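Local atomic coordinates of iron-binding zinc finger CDGSH type domain-containing protein (Magnetospirillum magneticum, PDB entry 3TBN), a protein that binds two [2Fe-2S] clusters through a pair of CDGSH iron-sulfur motifs within one chain. Residues T10-A15 / T51-V56; K28-C33 / Q41-G46; K17-V22 / T65-G70. All blocks are in the same frame, centred on the assembly; numbering follows the deposited sequence.

Contact 1: residues T10-A15 / T51-V56; sequences TDPVIA and TGLAPV. With FES (Fe2/s2 (inorganic) cluster), chain B.
An ST turn at Thr51 shapes one side of this loop-to-loop contact, which lies at the surface beside the first CDGSH cluster site. The Thr51 OG1 branch sits between the backbone N and the carbonyl carbon (chi1 67°). There it accepts a hydrogen bond from Leu53 N at 3.0 Å, with an N-H...O angle of 159°. The same hydroxyl also bonds to His48 O. The turn sets Leu53 facing 10-15. Leu53 CG lies anti to its own carbonyl carbon (chi1 -61°), and the branched end rests against the backbone oxygen of Thr10. Leu53 CD1 touches Thr10 O at 3.5 Å, and Leu53 CD2 lies 3.7 Å from the same oxygen. CD1 also reaches Pro12, whose ring crosses the leucine at about a right angle; Pro12 CG and Leu53 CD1 are 4.1 Å apart. An alanine in place of Leu53 would lose both methyl branches and would probably loosen the hold of 51-56 on Thr10 and Pro12. Leu53 also packs on Cys35, a cluster ligand. Farther along, Ala54 and Pro55 line the cluster pocket, with Pro55 N 3.7 Å from the cluster sulfur S2. At the other end Thr10 passes alongside Thr51. Thr10 CB sits 3.3 Å from Thr51 O, with CG2 beside it. Water joins the two backbones where the peptides do not bond directly. One molecule donates to Thr51 O at 2.8 Å and to Thr10 O at 3.2 Å.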
ATOM      1  N   THR A  10     -11.828   9.832  -3.701  0.95  7.57           N
ATOM      2  CA  THR A  10     -10.379  10.003  -3.783  0.96  8.91           C
ATOM      3  C   THR A  10      -9.625   9.429  -2.578  0.94  8.57           C
ATOM      4  O   THR A  10      -8.404   9.544  -2.510  0.86 10.31           O
ATOM      5  CB  THR A  10      -9.980  11.485  -3.935  0.98 10.62           C
ATOM      6  OG1 THR A  10     -10.281  12.190  -2.727  0.90 10.59           O
ATOM      7  CG2 THR A  10     -10.700  12.131  -5.117  1.00 13.52           C
ATOM      8  N   ASP A  11     -10.341   8.832  -1.630  0.92  7.89           N
ATOM      9  CA  ASP A  11      -9.713   8.218  -0.456  0.92  8.19           C
ATOM     10  C   ASP A  11      -9.175   6.831  -0.792  0.97  7.74           C
ATOM     11  O   ASP A  11      -9.810   6.082  -1.538  0.95  7.83           O
ATOM     12  CB  ASP A  11     -10.728   8.022   0.676  0.97  9.15           C
ATOM     13  CG  ASP A  11     -11.135   9.305   1.362  0.84  9.39           C
ATOM     14  OD1 ASP A  11     -10.430  10.327   1.254  0.75 12.99           O
ATOM     15  OD2 ASP A  11     -12.178   9.266   2.050  0.84 10.19           O
ATOM     16  N   PRO A  12      -8.026   6.460  -0.207  0.94  7.35           N
ATOM     17  CA  PRO A  12      -7.632   5.050  -0.262  0.99  8.07           C
ATOM     18  C   PRO A  12      -8.685   4.186   0.422  0.91  7.63           C
ATOM     19  O   PRO A  12      -9.401   4.660   1.312  0.90  8.87           O
ATOM     20  CB  PRO A  12      -6.320   5.018   0.534  0.98  9.23           C
ATOM     21  CG  PRO A  12      -5.816   6.429   0.514  0.94 12.53           C
ATOM     22  CD  PRO A  12      -7.047   7.284   0.517  0.98 10.72           C
ATOM     23  N   VAL A  13      -8.788   2.936  -0.008  0.95  7.91           N
ATOM     24  CA  VAL A  13      -9.539   1.941   0.732  0.99  8.45           C
ATOM     25  C   VAL A  13      -8.574   0.901   1.275  0.93  7.54           C
ATOM     26  O   VAL A  13      -7.479   0.694   0.748  0.90  7.62           O
ATOM     27  CB  VAL A  13     -10.621   1.254  -0.124  0.98  9.57           C
ATOM     28  CG1 VAL A  13     -11.678   2.260  -0.548  1.00 11.30           C
ATOM     29  CG2 VAL A  13     -10.003   0.567  -1.329  1.00 10.30           C
ATOM     30  N   ILE A  14      -8.987   0.275   2.362  0.90  7.67           N
ATOM     31  CA  ILE A  14      -8.278  -0.862   2.910  0.99  7.37           C
ATOM     32  C   ILE A  14      -8.331  -2.012   1.913  0.93  6.90           C
ATOM     33  O   ILE A  14      -9.399  -2.332   1.399  0.87  8.61           O
ATOM     34  CB  ILE A  14      -8.953  -1.309   4.223  0.99  8.54           C
ATOM     35  CG1 ILE A  14      -8.837  -0.218   5.290  1.00 11.18           C
ATOM     36  CG2 ILE A  14      -8.358  -2.613   4.722  1.00 10.20           C
ATOM     37  CD1 ILE A  14      -9.744  -0.442   6.486  1.00 15.32           C
ATOM     38  N   ALA A  15      -7.187  -2.625   1.620  0.95  7.52           N
ATOM     39  CA  ALA A  15      -7.202  -3.913   0.936  0.97  8.67           C
ATOM     40  C   ALA A  15      -7.412  -5.005   1.983  0.88  9.08           C
ATOM     41  O   ALA A  15      -8.358  -5.782   1.900  0.87 12.06           O
ATOM     42  CB  ALA A  15      -5.923  -4.135   0.144  1.00 10.12           C
ATOM     43  N   THR A  51      -8.975   8.226  -9.093  0.90  9.07           N
ATOM     44  CA  THR A  51      -8.951   8.638  -7.688  0.93  8.93           C
ATOM     45  C   THR A  51      -7.952   9.752  -7.390  0.90  9.03           C
ATOM     46  O   THR A  51      -8.003  10.355  -6.323  0.87 10.48           O
ATOM     47  CB  THR A  51      -8.557   7.482  -6.748  0.98  9.30           C
ATOM     48  OG1 THR A  51      -7.193   7.111  -6.991  0.89  8.67           O
ATOM     49  CG2 THR A  51      -9.472   6.280  -6.927  1.00 11.78           C
ATOM     50  N   GLY A  52      -7.021   9.999  -8.307  0.92  9.99           N
ATOM     51  CA  GLY A  52      -5.945  10.945  -8.063  0.98 11.46           C
ATOM     52  C   GLY A  52      -4.802  10.378  -7.233  0.89  9.96           C
ATOM     53  O   GLY A  52      -3.799  11.057  -7.012  0.83 12.48           O
ATOM     54  N   LEU A  53      -4.951   9.142  -6.764  0.93  9.81           N
ATOM     55  CA  LEU A  53      -3.914   8.479  -5.983  0.96  9.88           C
ATOM     56  C   LEU A  53      -2.864   7.891  -6.919  0.92  9.84           C
ATOM     57  O   LEU A  53      -3.094   7.768  -8.119  0.89 11.14           O
ATOM     58  CB  LEU A  53      -4.537   7.392  -5.108  1.00 10.47           C
ATOM     59  CG  LEU A  53      -5.558   7.933  -4.102  1.00 12.32           C
ATOM     60  CD1 LEU A  53      -6.401   6.811  -3.525  1.00 14.96           C
ATOM     61  CD2 LEU A  53      -4.869   8.716  -2.991  1.00 19.05           C
ATOM     62  N   ALA A  54      -1.713   7.529  -6.372  0.98 10.94           N
ATOM     63  CA  ALA A  54      -0.600   7.059  -7.187  1.00 11.58           C
ATOM     64  C   ALA A  54       0.245   6.066  -6.416  0.95  8.78           C
ATOM     65  O   ALA A  54       0.304   6.116  -5.192  0.91  9.49           O
ATOM     66  CB  ALA A  54       0.253   8.231  -7.621  1.00 17.65           C
ATOM     67  N   PRO A  55       0.905   5.154  -7.134  0.94  8.87           N
ATOM     68  CA  PRO A  55       1.742   4.151  -6.475  0.95  9.14           C
ATOM     69  C   PRO A  55       3.023   4.741  -5.899  0.94  8.98           C
ATOM     70  O   PRO A  55       3.421   5.858  -6.252  0.89 10.15           O
ATOM     71  CB  PRO A  55       2.057   3.169  -7.604  1.00 11.96           C
ATOM     72  CG  PRO A  55       1.963   3.987  -8.848  1.00 13.00           C
ATOM     73  CD  PRO A  55       0.838   4.944  -8.589  1.00 11.95           C
ATOM     74  N   VAL A  56       3.658   3.977  -5.015  0.96  8.40           N
ATOM     75  CA  VAL A  56       4.924   4.370  -4.420  0.96  9.34           C
ATOM     76  C   VAL A  56       6.004   3.375  -4.827  0.98  8.72           C
ATOM     77  O   VAL A  56       5.876   2.176  -4.606  0.91  8.94           O
ATOM     78  CB  VAL A  56       4.827   4.418  -2.888  1.00 10.34           C
ATOM     79  CG1 VAL A  56       6.180   4.762  -2.274  1.00 12.70           C
ATOM     80  CG2 VAL A  56       3.770   5.419  -2.451  1.00 13.22           C
TER
HETATM   81 FE1  FES B  80      -2.059   1.876  -8.618  0.88  6.48          FE
HETATM   82 FE2  FES B  80      -3.454   1.280  -6.380  0.87  5.65          FE
HETATM   83  S1  FES B  80      -3.630   0.321  -8.371  0.92  6.77           S
HETATM   84  S2  FES B  80      -1.826   2.789  -6.583  0.93  6.56           S
HETATM   85  O   HOH W   1      -6.478  11.447  -4.233  0.50 18.67           O

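Contact 2: residues K28-C33 / Q41-G46; sequences KTYHWC and QPFCDG. With FES (Fe2/s2 (inorganic) cluster), chain B.
Two cysteines with extended first torsions stand next to each other across this pairing. Cys33 SG is anti to its backbone N (chi1 176°), and Cys44 SG is likewise anti (chi1 178°). Cys33 SG binds FE2 of the cluster at 2.4 Å, and Cys44 SG binds FE1 at 2.3 Å. A single beta bridge between Trp32 and Phe43 sets their spacing. Its two bonds are nearly straight: Cys44 N gives to His31 O at 2.9 Å, and Cys33 N gives to a lone pair of Pro42 O at the same length. Gln41 is bent at chi2 (-66°), which folds its amide back to Cys33 SG. Gln41 NE2 donates to Cys33 SG at 3.5 Å, close to the amide plane, while OE1 accepts from Lys72. Gly46 N donates to Cys44 SG, so each thiolate receives an N-H, which probably eases its charge. The peptide before Pro42 is cis, and Pro42 CG lies over the centre of one face of the Phe43 ring. His31 O meets that ring at its edge. Tyr30 lies alongside Phe43, with CD1 3.7 Å from Phe43 CE2. Trp32 CB points away from 41-46, but CG lies anti to the backbone N and brings Trp32 CD1 to 3.4 Å from Pro42 O; NE1 bonds to Cys69 O. Cys35 joins Cys33 on FE2, and His48 joins Cys44 on FE1. This three-cysteine, one-histidine site is the hallmark of the CDGSH [2Fe-2S] family.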
ATOM      1  N   LYS A  28      15.696  -4.277  -7.478  0.92  9.94           N
ATOM      2  CA  LYS A  28      14.511  -4.256  -8.325  0.92  9.11           C
ATOM      3  C   LYS A  28      13.492  -3.289  -7.739  0.93  8.25           C
ATOM      4  O   LYS A  28      13.329  -3.219  -6.526  0.90  8.65           O
ATOM      5  CB  LYS A  28      13.912  -5.660  -8.447  0.97  9.94           C
ATOM      6  CG  LYS A  28      12.654  -5.720  -9.300  1.00 10.12           C
ATOM      7  CD  LYS A  28      12.273  -7.145  -9.647  1.00 12.49           C
ATOM      8  CE  LYS A  28      13.162  -7.696 -10.748  1.00 17.09           C
ATOM      9  NZ  LYS A  28      12.711  -9.041 -11.180  0.99 19.03           N
ATOM     10  N   THR A  29      12.824  -2.529  -8.598  0.95  8.30           N
ATOM     11  CA  THR A  29      11.833  -1.565  -8.150  0.96  7.94           C
ATOM     12  C   THR A  29      10.434  -2.175  -8.162  0.95  6.85           C
ATOM     13  O   THR A  29       9.977  -2.702  -9.177  0.92  8.52           O
ATOM     14  CB  THR A  29      11.857  -0.304  -9.022  0.98  9.19           C
ATOM     15  OG1 THR A  29      13.175   0.264  -9.010  0.95 11.04           O
ATOM     16  CG2 THR A  29      10.859   0.720  -8.512  1.00 11.54           C
ATOM     17  N   TYR A  30       9.784  -2.094  -7.004  0.96  6.81           N
ATOM     18  CA  TYR A  30       8.414  -2.541  -6.793  0.97  7.24           C
ATOM     19  C   TYR A  30       7.518  -1.316  -6.706  0.95  7.34           C
ATOM     20  O   TYR A  30       7.920  -0.275  -6.195  0.91  9.91           O
ATOM     21  CB  TYR A  30       8.322  -3.367  -5.497  1.00  8.13           C
ATOM     22  CG  TYR A  30       9.169  -4.612  -5.574  0.96  7.08           C
ATOM     23  CD1 TYR A  30       8.617  -5.828  -5.954  0.96  7.37           C
ATOM     24  CD2 TYR A  30      10.537  -4.559  -5.339  0.98  8.03           C
ATOM     25  CE1 TYR A  30       9.398  -6.961  -6.077  0.94  8.06           C
ATOM     26  CE2 TYR A  30      11.325  -5.689  -5.457  0.96  8.07           C
ATOM     27  CZ  TYR A  30      10.752  -6.883  -5.831  0.97  7.81           C
ATOM     28  OH  TYR A  30      11.544  -7.997  -5.956  0.95  9.29           O
ATOM     29  N   HIS A  31       6.298  -1.441  -7.199  0.96  6.61           N
ATOM     30  CA  HIS A  31       5.373  -0.321  -7.216  0.96  6.58           C
ATOM     31  C   HIS A  31       4.193  -0.661  -6.330  0.95  6.21           C
ATOM     32  O   HIS A  31       3.326  -1.450  -6.692  0.95  7.00           O
ATOM     33  CB  HIS A  31       4.972  -0.012  -8.654  0.96  8.59           C
ATOM     34  CG  HIS A  31       6.151   0.266  -9.529  0.92  9.24           C
ATOM     35  ND1 HIS A  31       6.707   1.521  -9.644  0.88 10.69           N
ATOM     36  CD2 HIS A  31       6.924  -0.557 -10.276  0.87 11.07           C
ATOM     37  CE1 HIS A  31       7.751   1.467 -10.452  0.87 11.86           C
ATOM     38  NE2 HIS A  31       7.904   0.217 -10.847  0.85 11.11           N
ATOM     39  N   TRP A  32       4.215  -0.103  -5.127  0.98  6.71           N
ATOM     40  CA  TRP A  32       3.215  -0.385  -4.109  1.00  6.81           C
ATOM     41  C   TRP A  32       1.911   0.330  -4.403  0.97  6.40           C
ATOM     42  O   TRP A  32       1.906   1.527  -4.700  0.94  7.06           O
ATOM     43  CB  TRP A  32       3.753   0.083  -2.764  1.00  7.40           C
ATOM     44  CG  TRP A  32       2.805  -0.052  -1.616  0.98  6.48           C
ATOM     45  CD1 TRP A  32       2.391  -1.208  -1.029  0.92  6.89           C
ATOM     46  CD2 TRP A  32       2.178   1.014  -0.891  0.96  6.46           C
ATOM     47  NE1 TRP A  32       1.544  -0.933   0.016  0.98  6.82           N
ATOM     48  CE2 TRP A  32       1.395   0.426   0.123  0.97  6.35           C
ATOM     49  CE3 TRP A  32       2.203   2.406  -1.003  0.96  7.55           C
ATOM     50  CZ2 TRP A  32       0.650   1.185   1.026  0.95  7.65           C
ATOM     51  CZ3 TRP A  32       1.455   3.158  -0.108  0.97  7.79           C
ATOM     52  CH2 TRP A  32       0.692   2.546   0.893  0.97  8.13           C
ATOM     53  N   CYS A  33       0.811  -0.408  -4.316  0.97  6.13           N
ATOM     54  CA  CYS A  33      -0.518   0.172  -4.423  0.98  6.01           C
ATOM     55  C   CYS A  33      -0.847   0.990  -3.178  0.91  5.88           C
ATOM     56  O   CYS A  33      -0.966   0.457  -2.078  0.94  6.40           O
ATOM     57  CB  CYS A  33      -1.561  -0.928  -4.609  0.95  6.35           C
ATOM     58  SG  CYS A  33      -3.265  -0.295  -4.625  0.93  5.94           S
ATOM     59  N   GLN A  41      -2.652  -7.130  -5.083  0.93  6.93           N
ATOM     60  CA  GLN A  41      -2.035  -6.561  -3.891  0.97  7.06           C
ATOM     61  C   GLN A  41      -0.787  -7.349  -3.516  0.93  6.30           C
ATOM     62  O   GLN A  41      -0.766  -8.573  -3.617  0.93  7.27           O
ATOM     63  CB  GLN A  41      -3.013  -6.588  -2.720  0.95  7.64           C
ATOM     64  CG  GLN A  41      -4.181  -5.636  -2.861  1.00  8.16           C
ATOM     65  CD  GLN A  41      -3.753  -4.188  -2.832  0.95  6.71           C
ATOM     66  OE1 GLN A  41      -2.762  -3.832  -2.204  0.91  7.08           O
ATOM     67  NE2 GLN A  41      -4.510  -3.338  -3.512  0.98  7.71           N
ATOM     68  N   PRO A  42       0.248  -6.661  -3.023  0.99  6.89           N
ATOM     69  CA  PRO A  42       0.284  -5.241  -2.664  0.98  6.90           C
ATOM     70  C   PRO A  42       0.740  -4.305  -3.785  0.95  6.07           C
ATOM     71  O   PRO A  42       1.070  -3.160  -3.494  0.90  6.94           O
ATOM     72  CB  PRO A  42       1.311  -5.220  -1.534  0.97  7.35           C
ATOM     73  CG  PRO A  42       2.288  -6.275  -1.939  1.00  8.11           C
ATOM     74  CD  PRO A  42       1.453  -7.372  -2.551  1.00  7.33           C
ATOM     75  N   PHE A  43       0.763  -4.778  -5.026  0.96  6.78           N
ATOM     76  CA  PHE A  43       1.350  -4.013  -6.122  0.97  6.75           C
ATOM     77  C   PHE A  43       0.312  -3.333  -6.995  0.95  6.58           C
ATOM     78  O   PHE A  43      -0.780  -3.843  -7.193  0.95  8.38           O
ATOM     79  CB  PHE A  43       2.246  -4.931  -6.947  0.95  8.19           C
ATOM     80  CG  PHE A  43       3.280  -5.614  -6.115  0.97  8.83           C
ATOM     81  CD1 PHE A  43       3.260  -6.987  -5.922  0.91 11.72           C
ATOM     82  CD2 PHE A  43       4.242  -4.865  -5.458  0.95 10.48           C
ATOM     83  CE1 PHE A  43       4.214  -7.601  -5.116  0.89 13.08           C
ATOM     84  CE2 PHE A  43       5.185  -5.472  -4.654  0.95 13.03           C
ATOM     85  CZ  PHE A  43       5.171  -6.838  -4.483  1.00 13.57           C
ATOM     86  N   CYS A  44       0.686  -2.172  -7.515  0.98  7.10           N
ATOM     87  CA  CYS A  44      -0.163  -1.378  -8.389  0.99  6.76           C
ATOM     88  C   CYS A  44      -0.493  -2.128  -9.669  0.92  7.23           C
ATOM     89  O   CYS A  44       0.389  -2.721 -10.277  0.91  8.49           O
ATOM     90  CB  CYS A  44       0.580  -0.086  -8.725  0.96  7.94           C
ATOM     91  SG  CYS A  44      -0.257   1.041  -9.863  0.91  7.40           S
ATOM     92  N   ASP A  45      -1.757  -2.092 -10.084  0.96  7.49           N
ATOM     93  CA  ASP A  45      -2.148  -2.661 -11.373  0.99  8.32           C
ATOM     94  C   ASP A  45      -2.846  -1.628 -12.252  0.91  8.31           C
ATOM     95  O   ASP A  45      -3.466  -1.979 -13.251  0.91  9.41           O
ATOM     96  CB  ASP A  45      -3.008  -3.930 -11.206  0.99  9.15           C
ATOM     97  CG  ASP A  45      -4.411  -3.650 -10.691  0.86  8.05           C
ATOM     98  OD1 ASP A  45      -4.737  -2.476 -10.418  0.89  8.10           O
ATOM     99  OD2 ASP A  45      -5.185  -4.628 -10.548  0.84  8.51           O
ATOM    100  N   GLY A  46      -2.718  -0.355 -11.885  0.97  8.37           N
ATOM    101  CA  GLY A  46      -3.300   0.733 -12.656  0.95  9.67           C
ATOM    102  C   GLY A  46      -4.705   1.139 -12.243  0.95  8.69           C
ATOM    103  O   GLY A  46      -5.262   2.095 -12.787  0.90 10.39           O
TER
HETATM  104 FE1  FES B  80      -2.059   1.876  -8.618  0.88  6.48          FE
HETATM  105 FE2  FES B  80      -3.454   1.280  -6.380  0.87  5.65          FE
HETATM  106  S1  FES B  80      -3.630   0.321  -8.371  0.92  6.77           S
HETATM  107  S2  FES B  80      -1.826   2.789  -6.583  0.93  6.56           S

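Contact 3: residues K17-V22 / T65-G70; sequences KAPYPV and TAYFCG. With FES (Fe2/s2 (inorganic) cluster), chain C.
An antiparallel pair of strands, 20-24 with 64-68, carries this contact, and it runs out into the second [2Fe-2S] pocket. Four backbone bonds join the strands. Tyr20 and Phe68 form one hydrogen-bonded pair, and Val22 and Ala66 the next. Tyr20 N gives to Phe68 O at 2.8 Å, in the carbonyl plane. The return bond, Phe68 N to Tyr20 O, is more bent (147°), and its donor stands above the carbonyl plane. Pro21 and Tyr67 make the non-hydrogen-bonded pair between them. A proline has no N-H, and this position asks for none.

The two faces differ. On one, Pro21 CG lies 3.8 Å from Tyr67 CE2, the ring crossing the tyrosine obliquely. Just before the strand, Pro19 CB touches Tyr67 CB. On the other face Val22 meets the edge of the Phe68 ring, with CB in the ring plane and CG2 3.9 Å from Phe68 CD2. Phe68 CG lies anti to its carbonyl carbon (chi1 -72°). The same ring stacks edge-to-face with Phe43.

Beyond the strands, Gly70 CA sits at the edge of the Tyr20 ring, 3.6 Å from CE2. A side chain on Gly70 would run into this ring and into Ala18 O. Cys69 SG, anti to its backbone N, binds FE2 at 2.4 Å, and Cys71 is a second ligand of the same iron. Gly70 N lies 3.2 Å from cluster sulfur S1, and Ala18 and Pro19 line the pocket beside it. An N-terminal strand thus pairs with the strand that leads into the other motif's ligands, consistent with the strand-swapped beta fold of CDGSH proteins, here within one chain.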
ATOM      1  N   LYS A  17      -6.557  -5.360   6.560  0.91 10.37           N
ATOM      2  CA  LYS A  17      -5.932  -4.770   7.741  0.97 11.09           C
ATOM      3  C   LYS A  17      -4.813  -5.669   8.245  0.88 10.18           C
ATOM      4  O   LYS A  17      -4.839  -6.161   9.376  0.88 11.18           O
ATOM      5  CB  LYS A  17      -6.967  -4.504   8.833  0.96 16.20           C
ATOM      6  CG  LYS A  17      -7.959  -3.424   8.445  0.97 19.84           C
ATOM      7  CD  LYS A  17      -8.676  -2.855   9.649  1.00 24.72           C
ATOM      8  CE  LYS A  17      -9.561  -3.898  10.289  0.80 30.10           C
ATOM      9  NZ  LYS A  17     -10.313  -3.345  11.448  1.00 34.57           N
ATOM     10  N   ALA A  18      -3.829  -5.871   7.377  0.96 10.09           N
ATOM     11  CA  ALA A  18      -2.683  -6.722   7.656  0.99  9.36           C
ATOM     12  C   ALA A  18      -1.699  -6.554   6.514  0.92  8.76           C
ATOM     13  O   ALA A  18      -2.096  -6.287   5.377  0.91  8.19           O
ATOM     14  CB  ALA A  18      -3.112  -8.175   7.765  1.00 14.92           C
ATOM     15  N   PRO A  19      -0.404  -6.716   6.798  0.93  8.54           N
ATOM     16  CA  PRO A  19       0.591  -6.563   5.737  0.99  8.91           C
ATOM     17  C   PRO A  19       0.577  -7.703   4.723  0.97  7.60           C
ATOM     18  O   PRO A  19       0.048  -8.789   4.977  0.90  8.52           O
ATOM     19  CB  PRO A  19       1.916  -6.549   6.505  0.98 12.18           C
ATOM     20  CG  PRO A  19       1.634  -7.306   7.753  1.00 12.83           C
ATOM     21  CD  PRO A  19       0.217  -6.974   8.108  1.00 10.86           C
ATOM     22  N   TYR A  20       1.170  -7.422   3.569  0.95  7.86           N
ATOM     23  CA  TYR A  20       1.426  -8.407   2.534  0.92  7.61           C
ATOM     24  C   TYR A  20       2.924  -8.687   2.505  0.92  7.90           C
ATOM     25  O   TYR A  20       3.698  -7.890   1.974  0.88  8.22           O
ATOM     26  CB  TYR A  20       1.013  -7.859   1.173  0.96  8.84           C
ATOM     27  CG  TYR A  20      -0.478  -7.775   0.934  0.95  8.09           C
ATOM     28  CD1 TYR A  20      -1.178  -8.864   0.441  0.97  9.73           C
ATOM     29  CD2 TYR A  20      -1.179  -6.597   1.166  0.95  8.36           C
ATOM     30  CE1 TYR A  20      -2.540  -8.794   0.199  0.95  9.44           C
ATOM     31  CE2 TYR A  20      -2.541  -6.516   0.924  0.92  8.19           C
ATOM     32  CZ  TYR A  20      -3.216  -7.613   0.439  0.91  8.68           C
ATOM     33  OH  TYR A  20      -4.569  -7.522   0.200  0.90  9.45           O
ATOM     34  N   PRO A  21       3.352  -9.819   3.073  0.98  8.71           N
ATOM     35  CA  PRO A  21       4.776 -10.155   3.025  0.92  9.69           C
ATOM     36  C   PRO A  21       5.159 -10.579   1.621  0.88  9.28           C
ATOM     37  O   PRO A  21       4.452 -11.376   1.000  0.86 11.52           O
ATOM     38  CB  PRO A  21       4.898 -11.340   3.993  0.97 14.23           C
ATOM     39  CG  PRO A  21       3.592 -11.409   4.727  0.85 17.70           C
ATOM     40  CD  PRO A  21       2.572 -10.815   3.819  1.00 11.91           C
ATOM     41  N   VAL A  22       6.268 -10.055   1.124  0.96  8.26           N
ATOM     42  CA  VAL A  22       6.749 -10.423  -0.197  0.97  8.65           C
ATOM     43  C   VAL A  22       8.260 -10.530  -0.145  0.92  7.83           C
ATOM     44  O   VAL A  22       8.930  -9.641   0.369  0.89  8.63           O
ATOM     45  CB  VAL A  22       6.370  -9.379  -1.266  1.00 11.10           C
ATOM     46  CG1 VAL A  22       6.863  -9.833  -2.633  0.94 13.91           C
ATOM     47  CG2 VAL A  22       4.865  -9.138  -1.285  1.00 12.92           C
ATOM     48  N   THR A  65      12.517 -10.180   3.098  0.90 13.91           N
ATOM     49  CA  THR A  65      11.068 -10.070   3.103  0.98 13.72           C
ATOM     50  C   THR A  65      10.665  -8.639   3.423  0.89 11.09           C
ATOM     51  O   THR A  65      11.090  -8.082   4.431  0.87 14.37           O
ATOM     52  CB  THR A  65      10.433 -11.008   4.143  0.96 19.20           C
ATOM     53  OG1 THR A  65      10.812 -12.362   3.867  0.93 22.20           O
ATOM     54  CG2 THR A  65       8.916 -10.892   4.112  1.00 23.86           C
ATOM     55  N   ALA A  66       9.859  -8.049   2.547  0.98 10.25           N
ATOM     56  CA  ALA A  66       9.244  -6.756   2.804  0.99  9.54           C
ATOM     57  C   ALA A  66       7.784  -6.973   3.171  0.95  8.18           C
ATOM     58  O   ALA A  66       7.058  -7.669   2.471  0.90  9.83           O
ATOM     59  CB  ALA A  66       9.350  -5.868   1.579  1.00 13.93           C
ATOM     60  N   TYR A  67       7.363  -6.384   4.282  0.93  7.31           N
ATOM     61  CA  TYR A  67       5.978  -6.421   4.713  0.97  7.85           C
ATOM     62  C   TYR A  67       5.297  -5.156   4.216  0.97  7.31           C
ATOM     63  O   TYR A  67       5.329  -4.112   4.867  0.91  8.15           O
ATOM     64  CB  TYR A  67       5.895  -6.553   6.233  0.98  8.84           C
ATOM     65  CG  TYR A  67       6.379  -7.900   6.711  1.00 10.67           C
ATOM     66  CD1 TYR A  67       7.734  -8.175   6.815  1.00 13.77           C
ATOM     67  CD2 TYR A  67       5.481  -8.905   7.028  0.90 13.75           C
ATOM     68  CE1 TYR A  67       8.183  -9.415   7.242  0.86 16.37           C
ATOM     69  CE2 TYR A  67       5.916 -10.150   7.456  1.00 17.29           C
ATOM     70  CZ  TYR A  67       7.269 -10.397   7.558  0.93 16.85           C
ATOM     71  OH  TYR A  67       7.706 -11.632   7.984  0.83 20.62           O
ATOM     72  N   PHE A  68       4.717  -5.245   3.027  0.99  6.82           N
ATOM     73  CA  PHE A  68       4.050  -4.109   2.420  0.98  6.60           C
ATOM     74  C   PHE A  68       2.717  -3.838   3.111  0.95  6.53           C
ATOM     75  O   PHE A  68       2.015  -4.755   3.526  0.94  7.80           O
ATOM     76  CB  PHE A  68       3.827  -4.364   0.931  1.00  7.62           C
ATOM     77  CG  PHE A  68       5.078  -4.306   0.111  0.99  7.29           C
ATOM     78  CD1 PHE A  68       5.654  -3.089  -0.215  0.98  9.25           C
ATOM     79  CD2 PHE A  68       5.671  -5.464  -0.352  0.98  8.21           C
ATOM     80  CE1 PHE A  68       6.802  -3.033  -0.986  0.94 10.70           C
ATOM     81  CE2 PHE A  68       6.814  -5.411  -1.121  0.97  9.02           C
ATOM     82  CZ  PHE A  68       7.379  -4.197  -1.436  0.96 10.02           C
ATOM     83  N   CYS A  69       2.369  -2.568   3.234  0.96  6.23           N
ATOM     84  CA  CYS A  69       1.133  -2.180   3.891  0.97  6.50           C
ATOM     85  C   CYS A  69      -0.089  -2.573   3.053  0.96  6.23           C
ATOM     86  O   CYS A  69      -0.170  -2.261   1.864  0.94  6.66           O
ATOM     87  CB  CYS A  69       1.158  -0.675   4.157  1.00  7.12           C
ATOM     88  SG  CYS A  69      -0.385   0.035   4.776  0.95  6.62           S
ATOM     89  N   GLY A  70      -1.022  -3.280   3.682  0.97  6.25           N
ATOM     90  CA  GLY A  70      -2.273  -3.665   3.056  0.98  6.68           C
ATOM     91  C   GLY A  70      -3.439  -2.741   3.377  0.96  6.61           C
ATOM     92  O   GLY A  70      -4.402  -2.676   2.614  0.93  7.16           O
TER
HETATM   93 FE1  FES C  81       0.201  -2.569   8.674  0.92  7.56          FE
HETATM   94 FE2  FES C  81      -0.978  -0.933   6.847  0.87  6.54          FE
HETATM   95  S1  FES C  81      -0.996  -3.159   6.882  0.94  7.34           S
HETATM   96  S2  FES C  81       0.268  -0.346   8.589  0.92  7.56           S

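From the N terminus the chain passes 10-15, then 17-22, 28-33, 41-46, 51-56 and 65-70. Contact 2 closes the shortest loop, around Cys35, and lies within those of both other contacts. It holds strand 30-32 to the ligand loop of the first cluster. Contacts 1 and 3 cross, because 17-22 falls inside the loop of contact 1 while 65-70 lies beyond it. Contact 1 pins the N-terminal loop to the loop before strand 56-58, beside the same cluster. Contact 3 pairs strands 20-24 and 64-68 and serves the second cluster. Ala15 N probably bonds to Gly70 O, tying contact 1 to contact 3. Pro42 packs on Tyr20 and Phe68, and Val56 O probably bonds to Trp32 N.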